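Local coordinates for YkuI protein (PDB 2BAS), which binds the second messenger cyclic di-GMP and probably acts as a cyclic-guanylate-specific phosphodiesterase through its EAL domain, which is followed by a C-terminal associated signalling domain, at residues Y42-S47 / T263-D268; E57-I62 / V258-T263; N349-D354 / L396-M401; D391-L396 / F416-Y421. All blocks are in the same frame, centred on the assembly; numbering follows the deposited sequence.

Contact 1 of 4, residues Y42-S47 / T263-D268; sequences YQAIFS and TFLERD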
loop_
_atom_site.group_PDB
_atom_site.type_symbol
_atom_site.label_atom_id
_atom_site.label_comp_id
_atom_site.label_asym_id
_atom_site.label_seq_id
_atom_site.Cartn_x
_atom_site.Cartn_y
_atom_site.Cartn_z
ATOM N N TYR A 42 10.652 -24.058 -21.052
ATOM C CA TYR A 42 10.698 -22.597 -20.926
ATOM C C TYR A 42 9.344 -21.928 -21.165
ATOM O O TYR A 42 8.534 -22.400 -21.967
ATOM C CB TYR A 42 11.727 -22.013 -21.903
ATOM C CG TYR A 42 13.080 -22.713 -21.922
ATOM C CD1 TYR A 42 13.316 -23.795 -22.771
ATOM C CD2 TYR A 42 14.124 -22.286 -21.096
ATOM C CE1 TYR A 42 14.555 -24.442 -22.787
ATOM C CE2 TYR A 42 15.357 -22.919 -21.109
ATOM C CZ TYR A 42 15.566 -23.997 -21.958
ATOM O OH TYR A 42 16.789 -24.622 -21.971
ATOM N N GLN A 43 9.108 -20.823 -20.462
ATOM C CA GLN A 43 7.925 -20.006 -20.692
ATOM C C GLN A 43 8.346 -18.550 -20.824
ATOM O O GLN A 43 9.002 -18.003 -19.944
ATOM C CB GLN A 43 6.886 -20.191 -19.584
ATOM C CG GLN A 43 5.510 -19.590 -19.930
ATOM C CD GLN A 43 4.441 -19.902 -18.896
ATOM O OE1 GLN A 43 4.734 -20.201 -17.734
ATOM N NE2 GLN A 43 3.188 -19.825 -19.317
ATOM N N ALA A 44 7.967 -17.933 -21.936
ATOM C CA ALA A 44 8.366 -16.561 -22.236
ATOM C C ALA A 44 7.713 -15.547 -21.322
ATOM O O ALA A 44 6.578 -15.734 -20.857
ATOM C CB ALA A 44 8.078 -16.221 -23.692
ATOM N N ILE A 45 8.453 -14.477 -21.056
ATOM C CA ILE A 45 7.945 -13.372 -20.273
ATOM C C ILE A 45 7.980 -12.135 -21.148
ATOM O O ILE A 45 8.988 -11.870 -21.822
ATOM C CB ILE A 45 8.718 -13.204 -18.956
ATOM C CG1 ILE A 45 8.457 -14.423 -18.068
ATOM C CG2 ILE A 45 8.267 -11.938 -18.231
ATOM C CD1 ILE A 45 9.562 -14.737 -17.135
ATOM N N PHE A 46 6.874 -11.393 -21.135
ATOM C CA PHE A 46 6.653 -10.317 -22.099
ATOM C C PHE A 46 6.798 -8.903 -21.579
ATOM O O PHE A 46 6.387 -8.589 -20.474
ATOM C CB PHE A 46 5.304 -10.504 -22.798
ATOM C CG PHE A 46 5.253 -11.728 -23.664
ATOM C CD1 PHE A 46 4.837 -12.950 -23.142
ATOM C CD2 PHE A 46 5.654 -11.669 -24.994
ATOM C CE1 PHE A 46 4.800 -14.092 -23.938
ATOM C CE2 PHE A 46 5.624 -12.801 -25.796
ATOM C CZ PHE A 46 5.190 -14.016 -25.266
ATOM N N SER A 47 7.403 -8.069 -22.418
ATOM C CA SER A 47 7.661 -6.656 -22.154
ATOM C C SER A 47 6.387 -5.851 -22.338
ATOM O O SER A 47 5.548 -6.201 -23.173
ATOM C CB SER A 47 8.698 -6.151 -23.167
ATOM O OG SER A 47 9.390 -5.004 -22.708
ATOM N N THR A 263 11.441 -24.913 -26.651
ATOM C CA THR A 263 12.248 -24.097 -27.559
ATOM C C THR A 263 11.964 -22.602 -27.438
ATOM O O THR A 263 10.823 -22.189 -27.226
ATOM C CB THR A 263 12.042 -24.514 -29.038
ATOM O OG1 THR A 263 11.846 -25.932 -29.126
ATOM C CG2 THR A 263 13.253 -24.122 -29.885
ATOM N N PHE A 264 13.016 -21.800 -27.584
ATOM C CA PHE A 264 12.875 -20.359 -27.606
ATOM C C PHE A 264 12.089 -19.924 -28.834
ATOM O O PHE A 264 12.161 -20.549 -29.893
ATOM C CB PHE A 264 14.235 -19.662 -27.551
ATOM C CG PHE A 264 14.975 -19.864 -26.256
ATOM C CD1 PHE A 264 16.360 -19.860 -26.231
ATOM C CD2 PHE A 264 14.292 -20.078 -25.063
ATOM C CE1 PHE A 264 17.057 -20.044 -25.037
ATOM C CE2 PHE A 264 14.981 -20.273 -23.875
ATOM C CZ PHE A 264 16.365 -20.254 -23.863
ATOM N N LEU A 265 11.330 -18.850 -28.662
ATOM C CA LEU A 265 10.454 -18.323 -29.691
ATOM C C LEU A 265 11.124 -17.152 -30.373
ATOM O O LEU A 265 12.165 -16.678 -29.918
ATOM C CB LEU A 265 9.155 -17.836 -29.040
ATOM C CG LEU A 265 8.390 -18.801 -28.133
ATOM C CD1 LEU A 265 7.307 -18.060 -27.405
ATOM C CD2 LEU A 265 7.805 -19.965 -28.938
ATOM N N GLU A 266 10.527 -16.686 -31.465
ATOM C CA GLU A 266 10.944 -15.436 -32.090
ATOM C C GLU A 266 10.669 -14.331 -31.069
ATOM O O GLU A 266 9.646 -14.347 -30.380
ATOM C CB GLU A 266 10.155 -15.185 -33.381
ATOM C CG GLU A 266 10.373 -16.227 -34.489
ATOM C CD GLU A 266 9.950 -17.646 -34.086
ATOM O OE1 GLU A 266 9.039 -17.770 -33.206
ATOM O OE2 GLU A 266 10.534 -18.633 -34.645
ATOM N N ARG A 267 11.586 -13.380 -30.950
ATOM C CA ARG A 267 11.456 -12.352 -29.925
ATOM C C ARG A 267 10.274 -11.398 -30.121
ATOM O O ARG A 267 9.811 -10.765 -29.166
ATOM C CB ARG A 267 12.786 -11.642 -29.694
ATOM C CG ARG A 267 13.774 -12.574 -28.998
ATOM C CD ARG A 267 14.887 -11.853 -28.286
ATOM N NE ARG A 267 14.391 -10.976 -27.233
ATOM C CZ ARG A 267 15.181 -10.321 -26.393
ATOM N NH1 ARG A 267 16.495 -10.472 -26.478
ATOM N NH2 ARG A 267 14.661 -9.523 -25.470
ATOM N N ASP A 268 9.780 -11.330 -31.358
ATOM C CA ASP A 268 8.600 -10.548 -31.711
ATOM C C ASP A 268 7.380 -11.449 -31.897
ATOM O O ASP A 268 6.384 -11.035 -32.496
ATOM C CB ASP A 268 8.849 -9.777 -33.015
ATOM C CG ASP A 268 9.994 -8.785 -32.908
ATOM O OD1 ASP A 268 10.231 -8.251 -31.659
ATOM O OD2 ASP A 268 10.647 -8.529 -34.088
#
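Tyr42 and Phe264 join strand 38-47 of the EAL-domain barrel, which runs antiparallel to both of its neighbours in the sheet, to the loop leading into the long helix 271-311. The two rings form an edge-to-face pair with centroids 4.7 Å apart and planes at 60°, so the stack is tilted rather than square. Phe264 brings one corner of its ring to the Tyr42 face: CE2 lies 3.5 Å from Tyr42 CD2, displaced from the ring centre toward the rim, and CZ follows along the same side. In both residues CG is anti to the carbonyl carbon, chi1 -47° for Tyr42 and -66° for Phe264, a setting that brings the two rings together although the CB of Phe264 does not point at the strand. Tyr56 stacks on Phe264 and the Phe100 ring meets it, so the pair belongs to a larger aromatic cluster; Arg99 of helix 82-100 touches both side chains. Two residues along the strand Ala44 also turns toward the loop, and there the packing is thinner and purely aliphatic. No hydrogen bond joins the two segments; at this end Leu265 CD1 comes to 4.2 Å from Ala44 CB.

Contact 2 of 4, residues E57-I62 / V258-T263; sequences EVLGRI and VSPSET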
loop_
_atom_site.group_PDB
_atom_site.type_symbol
_atom_site.label_atom_id
_atom_site.label_comp_id
_atom_site.label_asym_id
_atom_site.label_seq_id
_atom_site.Cartn_x
_atom_site.Cartn_y
_atom_site.Cartn_z
ATOM N N GLU A 57 11.184 -18.095 -17.980
ATOM C CA GLU A 57 11.287 -18.820 -16.726
ATOM C C GLU A 57 11.760 -20.217 -17.104
ATOM O O GLU A 57 11.322 -20.768 -18.122
ATOM C CB GLU A 57 9.952 -18.879 -15.984
ATOM C CG GLU A 57 10.087 -19.351 -14.541
ATOM C CD GLU A 57 8.749 -19.548 -13.825
ATOM O OE1 GLU A 57 7.706 -19.717 -14.494
ATOM O OE2 GLU A 57 8.740 -19.541 -12.573
ATOM N N VAL A 58 12.678 -20.761 -16.303
ATOM C CA VAL A 58 13.218 -22.098 -16.515
ATOM C C VAL A 58 12.383 -23.113 -15.725
ATOM O O VAL A 58 12.328 -23.053 -14.498
ATOM C CB VAL A 58 14.722 -22.174 -16.118
ATOM C CG1 VAL A 58 15.219 -23.623 -16.092
ATOM C CG2 VAL A 58 15.563 -21.357 -17.081
ATOM N N LEU A 59 11.743 -24.040 -16.438
ATOM C CA LEU A 59 10.828 -25.013 -15.826
ATOM C C LEU A 59 11.370 -26.446 -15.882
ATOM O O LEU A 59 12.015 -26.821 -16.851
ATOM C CB LEU A 59 9.444 -24.917 -16.488
ATOM C CG LEU A 59 8.767 -23.526 -16.502
ATOM C CD1 LEU A 59 7.492 -23.510 -17.328
ATOM C CD2 LEU A 59 8.467 -23.015 -15.098
ATOM N N GLY A 60 11.109 -27.237 -14.843
ATOM C CA GLY A 60 11.612 -28.615 -14.764
ATOM C C GLY A 60 10.684 -29.680 -15.325
ATOM O O GLY A 60 9.509 -29.724 -14.974
ATOM N N ARG A 61 11.206 -30.546 -16.195
ATOM C CA ARG A 61 10.390 -31.607 -16.800
ATOM C C ARG A 61 11.126 -32.932 -16.891
ATOM O O ARG A 61 12.354 -32.990 -16.785
ATOM C CB ARG A 61 9.904 -31.221 -18.216
ATOM C CG ARG A 61 8.954 -30.035 -18.324
ATOM C CD ARG A 61 7.577 -30.329 -17.746
ATOM N NE ARG A 61 6.611 -29.254 -18.018
ATOM C CZ ARG A 61 6.428 -28.174 -17.250
ATOM N NH1 ARG A 61 5.518 -27.261 -17.579
ATOM N NH2 ARG A 61 7.152 -27.995 -16.153
ATOM N N ILE A 62 10.354 -33.994 -17.111
ATOM C CA ILE A 62 10.893 -35.328 -17.350
ATOM C C ILE A 62 10.089 -36.062 -18.440
ATOM O O ILE A 62 8.850 -36.051 -18.442
ATOM C CB ILE A 62 11.004 -36.167 -16.025
ATOM C CG1 ILE A 62 11.832 -37.442 -16.246
ATOM C CG2 ILE A 62 9.627 -36.493 -15.435
ATOM C CD1 ILE A 62 12.195 -38.191 -14.975
ATOM N N VAL A 258 1.572 -17.189 -23.871
ATOM C CA VAL A 258 2.285 -18.309 -24.494
ATOM C C VAL A 258 2.518 -19.431 -23.480
ATOM O O VAL A 258 3.102 -19.210 -22.425
ATOM C CB VAL A 258 3.649 -17.870 -25.115
ATOM C CG1 VAL A 258 4.476 -19.069 -25.509
ATOM C CG2 VAL A 258 3.442 -17.008 -26.346
ATOM N N SER A 259 2.050 -20.630 -23.815
ATOM C CA SER A 259 2.266 -21.831 -22.995
ATOM C C SER A 259 3.760 -22.238 -22.918
ATOM O O SER A 259 4.574 -21.763 -23.711
ATOM C CB SER A 259 1.483 -23.025 -23.585
ATOM O OG SER A 259 2.004 -23.362 -24.863
ATOM N N PRO A 260 4.138 -23.084 -21.941
ATOM C CA PRO A 260 5.541 -23.511 -21.900
ATOM C C PRO A 260 5.930 -24.475 -23.026
ATOM O O PRO A 260 5.190 -25.413 -23.323
ATOM C CB PRO A 260 5.660 -24.222 -20.538
ATOM C CG PRO A 260 4.436 -23.819 -19.767
ATOM C CD PRO A 260 3.375 -23.637 -20.810
ATOM N N SER A 261 7.081 -24.229 -23.645
ATOM C CA SER A 261 7.631 -25.150 -24.635
ATOM C C SER A 261 9.117 -25.390 -24.394
ATOM O O SER A 261 9.732 -24.760 -23.533
ATOM C CB SER A 261 7.379 -24.669 -26.073
ATOM O OG SER A 261 8.219 -23.580 -26.420
ATOM N N GLU A 262 9.676 -26.312 -25.169
ATOM C CA GLU A 262 11.066 -26.706 -25.041
ATOM C C GLU A 262 12.009 -25.833 -25.864
ATOM O O GLU A 262 13.234 -25.991 -25.780
ATOM C CB GLU A 262 11.230 -28.179 -25.436
ATOM C CG GLU A 262 10.769 -28.539 -26.860
ATOM C CD GLU A 262 9.277 -28.881 -26.977
ATOM O OE1 GLU A 262 8.419 -28.152 -26.413
ATOM O OE2 GLU A 262 8.969 -29.889 -27.661
ATOM N N THR A 263 11.441 -24.913 -26.651
ATOM C CA THR A 263 12.248 -24.097 -27.559
ATOM C C THR A 263 11.964 -22.602 -27.438
ATOM O O THR A 263 10.823 -22.189 -27.226
ATOM C CB THR A 263 12.042 -24.514 -29.038
ATOM O OG1 THR A 263 11.846 -25.932 -29.126
ATOM C CG2 THR A 263 13.253 -24.122 -29.885
#
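Leu59 and Pro260 meet obliquely, the leucine reaching out from strand 53-64 with a single methyl and the proline presenting the outer carbons of its ring. Leu59 CD1 lies 3.8 Å from Pro260 CB and 3.9 Å from Pro260 CG, so one methyl rests against the CB-CG side of the pyrrolidine. The leucine side chain is set with CG beside the backbone N, chi1 -55°, and CD1 extended beyond it, which carries this branch across to the loop. Arg61, two residues on and directed to the same side of the strand, approaches the proline from a second direction. Pro260 CG lies obliquely off its guanidinium, 4.2 Å from Arg61 NH1, a distance of loose packing. A bond back to its own strand probably steadies that group: Arg61 NH2 donates to Gly60 O over 3.2 Å at 165°. The acceptor lies in the guanidinium plane, whereas the donor stands well above the carbonyl plane. Side chains of strands 38-47 and 67-70, among them Tyr41 and Ile68, pack against Arg61. No hydrogen bond crosses between the two segments, and the contact is a small one near the protein surface. On the strand, Glu57, Leu59 and Arg61 match the Glu-x-Leu-x-Arg form of the signature that names the family; the contact engages its Leu and Arg positions, and the arrangement places the signature strand of an EAL-type barrel against the loop after strand 249-252.

Contact 3 of 4, residues N349-D354 / L396-M401; sequences NVFKQD and LETGEM
Phe351 and Thr398 bring an inner strand of the C-terminal antiparallel sheet, a six-stranded sheet resembling that of PAS-like sensory domains, up to the loop between strands 388-394 and 401-409. The closer-packed side is that of Phe351. With CG anti to the backbone N, chi1 178°, its ring extends from strand 349-353 toward the loop, flanked by Phe334, Arg335 and Gln360. Thr398 meets this ring at the edge and near its plane, through the methyl CG2 alone, and the two side chains run past each other in opposite senses. Phe334 touches both of them and continues the apolar patch. The loop side is looser, with Glu397 and Thr398 exposed. Glu397 passes obliquely by the phenylalanine, with OE1 4.3 Å from Phe351 CE1. Its carboxylate is held elsewhere, OE1 in a salt bridge with Arg335 and OE2 in a hydrogen bond with Tyr363, and these would fix how it lies beside the ring. Where the loop enters strand 401-409, selenomethionine Met401 packs on Lys225 of the second subunit. The contact as a whole buries 94 Å² without a hydrogen bond between the segments, and its nearest approach is Phe351 CZ to Thr398 CG2, at 4.2 Å.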
loop_
_atom_site.group_PDB
_atom_site.type_symbol
_atom_site.label_atom_id
_atom_site.label_comp_id
_atom_site.label_asym_id
_atom_site.label_seq_id
_atom_site.Cartn_x
_atom_site.Cartn_y
_atom_site.Cartn_z
ATOM N N ASN A 349 -21.627 19.410 11.750
ATOM C CA ASN A 349 -21.964 18.661 10.547
ATOM C C ASN A 349 -23.457 18.723 10.318
ATOM O O ASN A 349 -24.227 18.846 11.281
ATOM C CB ASN A 349 -21.609 17.176 10.697
ATOM C CG ASN A 349 -20.152 16.877 10.436
ATOM O OD1 ASN A 349 -19.382 17.743 10.039
ATOM N ND2 ASN A 349 -19.766 15.637 10.667
ATOM N N VAL A 350 -23.870 18.651 9.051
ATOM C CA VAL A 350 -25.255 18.297 8.740
ATOM C C VAL A 350 -25.153 16.912 8.129
ATOM O O VAL A 350 -24.233 16.646 7.347
ATOM C CB VAL A 350 -26.041 19.337 7.872
ATOM C CG1 VAL A 350 -26.071 20.682 8.577
ATOM C CG2 VAL A 350 -25.470 19.494 6.472
ATOM N N PHE A 351 -26.063 16.028 8.528
ATOM C CA PHE A 351 -25.934 14.610 8.227
ATOM C C PHE A 351 -27.290 14.049 7.859
ATOM O O PHE A 351 -28.284 14.332 8.528
ATOM C CB PHE A 351 -25.341 13.898 9.453
ATOM C CG PHE A 351 -25.181 12.413 9.304
ATOM C CD1 PHE A 351 -24.080 11.879 8.645
ATOM C CD2 PHE A 351 -26.113 11.542 9.858
ATOM C CE1 PHE A 351 -23.911 10.495 8.519
ATOM C CE2 PHE A 351 -25.957 10.152 9.733
ATOM C CZ PHE A 351 -24.847 9.630 9.062
ATOM N N LYS A 352 -27.331 13.285 6.771
ATOM C CA LYS A 352 -28.573 12.679 6.293
ATOM C C LYS A 352 -28.680 11.224 6.751
ATOM O O LYS A 352 -27.980 10.339 6.241
ATOM C CB LYS A 352 -28.686 12.794 4.769
ATOM C CG LYS A 352 -30.028 12.369 4.208
ATOM C CD LYS A 352 -30.166 12.672 2.720
ATOM C CE LYS A 352 -31.634 12.566 2.320
ATOM N NZ LYS A 352 -31.887 12.588 0.849
ATOM N N GLN A 353 -29.560 10.997 7.721
ATOM C CA GLN A 353 -29.754 9.688 8.315
ATOM C C GLN A 353 -31.189 9.262 8.071
ATOM O O GLN A 353 -32.130 9.903 8.551
ATOM C CB GLN A 353 -29.465 9.764 9.817
ATOM C CG GLN A 353 -29.850 8.528 10.625
ATOM C CD GLN A 353 -30.104 8.859 12.091
ATOM O OE1 GLN A 353 -31.245 8.811 12.549
ATOM N NE2 GLN A 353 -29.049 9.222 12.825
ATOM N N ASP A 354 -31.354 8.180 7.315
ATOM C CA ASP A 354 -32.681 7.659 6.975
ATOM C C ASP A 354 -33.589 8.711 6.316
ATOM O O ASP A 354 -34.752 8.841 6.678
ATOM C CB ASP A 354 -33.362 7.026 8.206
ATOM C CG ASP A 354 -33.013 5.547 8.387
ATOM O OD1 ASP A 354 -31.850 5.150 8.168
ATOM O OD2 ASP A 354 -33.919 4.771 8.758
ATOM N N LEU A 396 -15.827 6.123 7.301
ATOM C CA LEU A 396 -15.602 5.482 8.611
ATOM C C LEU A 396 -16.842 5.287 9.470
ATOM O O LEU A 396 -16.935 4.298 10.204
ATOM C CB LEU A 396 -14.499 6.174 9.410
ATOM C CG LEU A 396 -13.101 5.557 9.284
ATOM C CD1 LEU A 396 -12.130 6.268 10.221
ATOM C CD2 LEU A 396 -13.104 4.055 9.582
ATOM N N GLU A 397 -17.796 6.207 9.361
ATOM C CA GLU A 397 -19.019 6.112 10.153
ATOM C C GLU A 397 -20.039 5.173 9.527
ATOM O O GLU A 397 -20.481 4.229 10.178
ATOM C CB GLU A 397 -19.630 7.496 10.423
ATOM C CG GLU A 397 -18.744 8.384 11.304
ATOM C CD GLU A 397 -19.248 9.828 11.455
ATOM O OE1 GLU A 397 -20.226 10.221 10.772
ATOM O OE2 GLU A 397 -18.651 10.572 12.274
ATOM N N THR A 398 -20.401 5.414 8.269
ATOM C CA THR A 398 -21.474 4.648 7.626
ATOM C C THR A 398 -21.058 3.252 7.159
ATOM O O THR A 398 -21.864 2.313 7.203
ATOM C CB THR A 398 -22.172 5.421 6.477
ATOM O OG1 THR A 398 -21.288 5.555 5.360
ATOM C CG2 THR A 398 -22.614 6.801 6.942
ATOM N N GLY A 399 -19.808 3.114 6.730
ATOM C CA GLY A 399 -19.272 1.827 6.304
ATOM C C GLY A 399 -19.537 1.493 4.845
ATOM O O GLY A 399 -19.642 0.323 4.473
ATOM N N GLU A 400 -19.660 2.517 4.012
ATOM C CA GLU A 400 -19.857 2.289 2.584
ATOM C C GLU A 400 -18.881 3.111 1.769
ATOM O O GLU A 400 -18.353 4.110 2.249
ATOM C CB GLU A 400 -21.309 2.562 2.155
ATOM C CG GLU A 400 -21.812 3.966 2.445
ATOM C CD GLU A 400 -23.200 4.241 1.856
ATOM O OE1 GLU A 400 -23.394 5.360 1.327
ATOM O OE2 GLU A 400 -24.093 3.354 1.921
HETATM N N MSE A 401 -18.641 2.651 0.549
HETATM C CA MSE A 401 -17.763 3.311 -0.390
HETATM C C MSE A 401 -18.420 4.609 -0.838
HETATM O O MSE A 401 -19.532 4.589 -1.392
HETATM C CB MSE A 401 -17.494 2.405 -1.607
HETATM C CG MSE A 401 -16.724 1.116 -1.293
HETATM SE SE MSE A 401 -14.975 1.396 -0.404
HETATM C CE MSE A 401 -13.940 2.029 -1.948
#

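Contact 4 of 4, residues D391-L396 / F416-Y421; sequences DLYSDL and FIDLPY
The Tyr393 ring and the Asp418 carboxylate stand almost perpendicular, their planes 86° apart, and the two side chains cross at about a right angle. At the edge of the tyrosine ring, in its plane, lies Asp391 O; Arg224 of the second subunit makes a cation-pi interaction with the same ring. The phenol points its oxygen at the acid, but Tyr393 OH stays 4.1 Å from Asp418 OD1, and both are hydrogen-bonded to Thr404 OG1. This bridging follows from the antiparallel sheet of the C-terminal domain: strand 401-409, which carries Thr404, runs between strands 388-394 and 413-419, so the contact reaches across a whole intervening strand. Tyr393 CG sits between the backbone N and the carbonyl carbon, chi1 75°, which swings the ring over that strand. Asp395 brings a second buried carboxylate, its OD2 4.4 Å from Asp418 OD2. Arg335 NH2 forms salt bridges with both of these oxygens, and its charge probably offsets the repulsion between the acids. The other oxygen of Asp395, OD1, takes the backbone N-H of Thr398, so both oxygens of Asp395 are engaged.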
loop_
_atom_site.group_PDB
_atom_site.type_symbol
_atom_site.label_atom_id
_atom_site.label_comp_id
_atom_site.label_asym_id
_atom_site.label_seq_id
_atom_site.Cartn_x
_atom_site.Cartn_y
_atom_site.Cartn_z
ATOM N N ASP A 391 -11.168 10.255 -4.874
ATOM C CA ASP A 391 -11.357 8.896 -5.369
ATOM C C ASP A 391 -12.256 8.117 -4.400
ATOM O O ASP A 391 -12.638 8.648 -3.363
ATOM C CB ASP A 391 -10.013 8.181 -5.535
ATOM C CG ASP A 391 -9.174 8.205 -4.277
ATOM O OD1 ASP A 391 -9.028 9.289 -3.653
ATOM O OD2 ASP A 391 -8.616 7.151 -3.937
ATOM N N LEU A 392 -12.611 6.883 -4.762
ATOM C CA LEU A 392 -13.435 6.016 -3.929
ATOM C C LEU A 392 -12.696 5.611 -2.675
ATOM O O LEU A 392 -11.602 5.028 -2.738
ATOM C CB LEU A 392 -13.814 4.745 -4.683
ATOM C CG LEU A 392 -14.779 4.932 -5.854
ATOM C CD1 LEU A 392 -14.666 3.767 -6.853
ATOM C CD2 LEU A 392 -16.212 5.154 -5.356
ATOM N N TYR A 393 -13.300 5.908 -1.537
ATOM C CA TYR A 393 -12.781 5.453 -0.261
ATOM C C TYR A 393 -13.929 5.111 0.694
ATOM O O TYR A 393 -15.079 5.474 0.455
ATOM C CB TYR A 393 -11.844 6.496 0.316
ATOM C CG TYR A 393 -12.529 7.709 0.887
ATOM C CD1 TYR A 393 -12.764 7.811 2.265
ATOM C CD2 TYR A 393 -12.914 8.764 0.068
ATOM C CE1 TYR A 393 -13.383 8.931 2.811
ATOM C CE2 TYR A 393 -13.528 9.906 0.610
ATOM C CZ TYR A 393 -13.759 9.972 1.982
ATOM O OH TYR A 393 -14.375 11.067 2.533
ATOM N N SER A 394 -13.621 4.413 1.778
ATOM C CA SER A 394 -14.668 3.921 2.683
ATOM C C SER A 394 -15.009 4.902 3.827
ATOM O O SER A 394 -14.126 5.314 4.588
ATOM C CB SER A 394 -14.245 2.567 3.228
ATOM O OG SER A 394 -15.225 2.051 4.096
ATOM N N ASP A 395 -16.279 5.284 3.949
ATOM C CA ASP A 395 -16.676 6.221 5.015
ATOM C C ASP A 395 -16.588 5.541 6.376
ATOM O O ASP A 395 -17.211 4.504 6.586
ATOM C CB ASP A 395 -18.096 6.731 4.796
ATOM C CG ASP A 395 -18.532 7.717 5.862
ATOM O OD1 ASP A 395 -19.281 7.296 6.754
ATOM O OD2 ASP A 395 -18.121 8.899 5.824
ATOM N N LEU A 396 -15.827 6.123 7.301
ATOM C CA LEU A 396 -15.602 5.482 8.611
ATOM C C LEU A 396 -16.842 5.287 9.470
ATOM O O LEU A 396 -16.935 4.298 10.204
ATOM C CB LEU A 396 -14.499 6.174 9.410
ATOM C CG LEU A 396 -13.101 5.557 9.284
ATOM C CD1 LEU A 396 -12.130 6.268 10.221
ATOM C CD2 LEU A 396 -13.104 4.055 9.582
ATOM N N PHE A 416 -16.980 20.760 2.182
ATOM C CA PHE A 416 -16.858 19.349 1.903
ATOM C C PHE A 416 -18.241 18.737 1.838
ATOM O O PHE A 416 -19.079 18.955 2.730
ATOM C CB PHE A 416 -15.970 18.689 2.944
ATOM C CG PHE A 416 -14.595 19.274 3.002
ATOM C CD1 PHE A 416 -14.321 20.364 3.830
ATOM C CD2 PHE A 416 -13.584 18.771 2.199
ATOM C CE1 PHE A 416 -13.068 20.935 3.865
ATOM C CE2 PHE A 416 -12.328 19.323 2.227
ATOM C CZ PHE A 416 -12.060 20.402 3.061
ATOM N N ILE A 417 -18.490 18.028 0.738
ATOM C CA ILE A 417 -19.762 17.367 0.488
ATOM C C ILE A 417 -19.493 15.891 0.216
ATOM O O ILE A 417 -18.867 15.555 -0.786
ATOM C CB ILE A 417 -20.455 17.961 -0.729
ATOM C CG1 ILE A 417 -20.688 19.465 -0.545
ATOM C CG2 ILE A 417 -21.742 17.244 -0.985
ATOM C CD1 ILE A 417 -21.076 20.183 -1.833
ATOM N N ASP A 418 -19.948 15.020 1.112
ATOM C CA ASP A 418 -19.769 13.571 0.949
ATOM C C ASP A 418 -20.934 13.014 0.155
ATOM O O ASP A 418 -22.080 13.341 0.441
ATOM C CB ASP A 418 -19.663 12.877 2.317
ATOM C CG ASP A 418 -18.395 13.275 3.092
ATOM O OD1 ASP A 418 -17.431 13.796 2.471
ATOM O OD2 ASP A 418 -18.363 13.062 4.330
ATOM N N LEU A 419 -20.657 12.183 -0.842
ATOM C CA LEU A 419 -21.740 11.619 -1.664
ATOM C C LEU A 419 -22.027 10.170 -1.259
ATOM O O LEU A 419 -21.101 9.384 -1.069
ATOM C CB LEU A 419 -21.415 11.678 -3.169
ATOM C CG LEU A 419 -20.676 12.828 -3.857
ATOM C CD1 LEU A 419 -21.096 12.866 -5.306
ATOM C CD2 LEU A 419 -20.920 14.180 -3.241
ATOM N N PRO A 420 -23.316 9.802 -1.142
ATOM C CA PRO A 420 -23.630 8.443 -0.712
ATOM C C PRO A 420 -23.383 7.457 -1.834
ATOM O O PRO A 420 -23.356 7.856 -2.996
ATOM C CB PRO A 420 -25.123 8.521 -0.387
ATOM C CG PRO A 420 -25.658 9.605 -1.263
ATOM C CD PRO A 420 -24.528 10.597 -1.427
ATOM N N TYR A 421 -23.188 6.188 -1.492
ATOM C CA TYR A 421 -23.065 5.122 -2.499
ATOM C C TYR A 421 -24.319 5.028 -3.376
ATOM O O TYR A 421 -24.226 4.682 -4.554
ATOM C CB TYR A 421 -22.792 3.757 -1.822
ATOM C CG TYR A 421 -22.506 2.593 -2.768
ATOM C CD1 TYR A 421 -23.502 1.706 -3.114
ATOM C CD2 TYR A 421 -21.230 2.383 -3.291
ATOM C CE1 TYR A 421 -23.246 0.639 -3.976
ATOM C CE2 TYR A 421 -20.959 1.320 -4.145
ATOM C CZ TYR A 421 -21.955 0.455 -4.483
ATOM O OH TYR A 421 -21.685 -0.618 -5.337
#

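In the fold
The four contacts form two pairs on opposite sides of the chain's centre, 45 to 54 Å apart between centres, with helix 271-311 running between the domains. Contacts 1 and 2, centres 11 Å apart, share Thr263 and lie on neighbouring strands; Tyr42 N to Ser261 O, 2.7 Å, is a probable hydrogen bond between them. Contacts 3 and 4, centres 9 Å apart, share Leu396; Arg335 serves both, Glu400 O to Asp395 N, 2.9 Å, is a probable hydrogen bond, and both touch the second subunit. Glu57, first in the EAL signature, lies on contact 2's strand but takes no part in it; in EAL domains this glutamate is a metal ligand, so that strand probably borders the active site.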